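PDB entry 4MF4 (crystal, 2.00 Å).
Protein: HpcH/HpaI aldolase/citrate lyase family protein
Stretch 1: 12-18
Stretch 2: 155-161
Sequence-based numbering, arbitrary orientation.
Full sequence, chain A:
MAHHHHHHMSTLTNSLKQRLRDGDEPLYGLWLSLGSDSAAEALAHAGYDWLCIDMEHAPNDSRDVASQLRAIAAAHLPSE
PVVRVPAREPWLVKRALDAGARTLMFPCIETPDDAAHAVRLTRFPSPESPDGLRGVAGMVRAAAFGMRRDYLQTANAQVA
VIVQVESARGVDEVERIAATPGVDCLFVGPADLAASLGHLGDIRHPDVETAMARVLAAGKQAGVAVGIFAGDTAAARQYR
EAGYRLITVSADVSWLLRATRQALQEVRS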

# COMPACT_ATOMS: atom_id res chain seq x y z
N LEU A 12 8.12 29.09 -6.16
CA LEU A 12 8.86 29.33 -7.45
C LEU A 12 10.40 29.16 -7.34
O LEU A 12 11.04 28.71 -8.28
CB LEU A 12 8.53 30.72 -8.00
N THR A 13 10.99 29.52 -6.21
CA THR A 13 12.44 29.51 -6.07
C THR A 13 12.88 28.43 -5.09
O THR A 13 12.27 28.26 -4.04
CB THR A 13 12.91 30.86 -5.53
OG1 THR A 13 12.19 31.88 -6.20
CG2 THR A 13 14.40 31.06 -5.75
N ASN A 14 13.89 27.67 -5.47
CA ASN A 14 14.60 26.76 -4.59
C ASN A 14 15.52 27.59 -3.69
O ASN A 14 16.57 28.06 -4.13
CB ASN A 14 15.43 25.79 -5.45
CG ASN A 14 16.16 24.77 -4.62
OD1 ASN A 14 16.29 24.93 -3.41
ND2 ASN A 14 16.62 23.68 -5.28
N SER A 15 15.10 27.78 -2.45
CA SER A 15 15.80 28.64 -1.52
C SER A 15 17.06 27.97 -0.97
O SER A 15 17.98 28.66 -0.50
CB SER A 15 14.88 29.04 -0.36
OG SER A 15 14.62 27.96 0.53
N LEU A 16 17.09 26.63 -1.02
CA LEU A 16 18.25 25.88 -0.57
C LEU A 16 19.40 26.08 -1.55
O LEU A 16 20.55 26.29 -1.12
CB LEU A 16 17.95 24.39 -0.40
CG LEU A 16 19.05 23.60 0.29
CD1 LEU A 16 19.24 24.05 1.72
CD2 LEU A 16 18.78 22.10 0.25
N LYS A 17 19.10 26.02 -2.84
CA LYS A 17 20.11 26.30 -3.86
C LYS A 17 20.66 27.71 -3.73
O LYS A 17 21.88 27.93 -3.83
CB LYS A 17 19.55 26.14 -5.27
CG LYS A 17 20.60 26.12 -6.35
CD LYS A 17 19.99 26.09 -7.77
CE LYS A 17 21.07 26.05 -8.86
NZ LYS A 17 20.52 25.72 -10.22
N GLN A 18 19.75 28.67 -3.54
CA GLN A 18 20.13 30.07 -3.50
C GLN A 18 21.05 30.32 -2.30
O GLN A 18 22.11 30.94 -2.43
CB GLN A 18 18.87 30.95 -3.50
CG GLN A 18 19.12 32.43 -3.31
CD GLN A 18 19.08 32.82 -1.83
OE1 GLN A 18 18.05 32.64 -1.15
NE2 GLN A 18 20.19 33.35 -1.33
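Stretch 2 (155-161) ANAQVAV

What course does the backbone of stretch 2 take as it passes stretch 1? Residues 155-157 have helical phi/psi values without the regular bonds of a helix, although Q158 N donates to A155 O at 3.1 Å and V159 N to N156 O at 3.3 Å, so the chain is still curled here. It then straightens, and A160 and V161 are in a strand that continues later in the chain. The register runs in the same sense along both segments: Q158 lies nearest N14, with 5.3 Å between their CA atoms, and A160 lies nearest K17, with 5.6 Å between theirs. Stretch 1 meets it with the start of a helix, which begins at S15 and also runs on beyond the stretch. Together the two bury 343 Å².

How does Q158, the residue most covered by the other stretch, hold the beginning of stretch 1? Its CA-to-CB bond points sideways, but with chi1 and chi2 both m the end of the side chain comes nearer. There Q158 OE1 accepts a hydrogen bond from N14 N at 2.9 Å. One water ties the same two residues together again, donating to Q158 OE1 and to N14 O, each at 2.7 Å. Along the way the side chain also packs on the preceding loop: Q158 CG is 3.4 Å from L12 O, and Q158 OE1 lies 3.6 Å from T13 CA.

Why does N14 serve both the helix and stretch 2? It occupies the N-cap position, and the two ends of its amide take different roles. N14 OD1 accepts from K17 N at 3.1 Å and, weakly, from L16 N at 3.0 Å, satisfying amides in the first turn. N14 ND2 meanwhile donates to Q158 O at 2.8 Å, with a nearly straight angle of 161°. Cap and contact are thus joined through one side chain, which points toward stretch 2.

What does the long side chain of K17 find on stretch 2? All four of its chi angles are t, so the chain is fully extended, and it reaches back to the curled part of the segment. Its amine binds two backbone carbonyls: K17 NZ donates to A157 O at 3.0 Å and to V159 O at 2.8 Å. Nearer its base the contact is apolar, with K17 CG 3.7 Å from A160 CB, the small alanine side chain pointing toward stretch 1. V159 and V161, by contrast, point away.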

# COMPACT_ATOMS: atom_id res chain seq x y z
N ALA A 155 12.67 25.41 -15.09
CA ALA A 155 13.07 24.31 -14.21
C ALA A 155 14.55 24.23 -13.97
O ALA A 155 14.96 23.98 -12.82
CB ALA A 155 12.57 22.96 -14.73
N ASN A 156 15.37 24.41 -15.01
CA ASN A 156 16.82 24.18 -14.85
C ASN A 156 17.41 25.05 -13.76
O ASN A 156 18.25 24.59 -12.97
CB ASN A 156 17.62 24.39 -16.16
CG ASN A 156 17.49 23.24 -17.15
OD1 ASN A 156 16.83 22.19 -16.92
ND2 ASN A 156 18.12 23.44 -18.29
N ALA A 157 16.98 26.32 -13.70
CA ALA A 157 17.54 27.30 -12.76
C ALA A 157 17.30 26.95 -11.28
O ALA A 157 18.01 27.43 -10.43
CB ALA A 157 16.95 28.71 -13.05
N GLN A 158 16.30 26.11 -11.00
CA GLN A 158 15.93 25.79 -9.63
C GLN A 158 16.40 24.42 -9.17
O GLN A 158 16.15 24.06 -8.03
CB GLN A 158 14.43 25.95 -9.39
CG GLN A 158 13.86 27.33 -9.69
CD GLN A 158 14.70 28.45 -9.12
OE1 GLN A 158 15.20 28.35 -8.00
NE2 GLN A 158 14.90 29.48 -9.90
N VAL A 159 17.06 23.66 -10.04
CA VAL A 159 17.57 22.34 -9.63
C VAL A 159 18.97 22.45 -9.07
O VAL A 159 19.87 23.02 -9.70
CB VAL A 159 17.58 21.34 -10.80
CG1 VAL A 159 18.14 20.01 -10.36
CG2 VAL A 159 16.18 21.13 -11.33
N ALA A 160 19.16 21.93 -7.86
CA ALA A 160 20.47 21.88 -7.22
C ALA A 160 21.04 20.48 -7.13
O ALA A 160 20.31 19.52 -6.92
CB ALA A 160 20.38 22.50 -5.84
N VAL A 161 22.35 20.37 -7.32
CA VAL A 161 23.04 19.09 -7.33
C VAL A 161 24.08 19.07 -6.20
O VAL A 161 24.95 19.93 -6.10
CB VAL A 161 23.71 18.81 -8.68
CG1 VAL A 161 24.59 17.56 -8.64
CG2 VAL A 161 22.68 18.73 -9.80
O HOH W 1 17.37 28.97 -6.58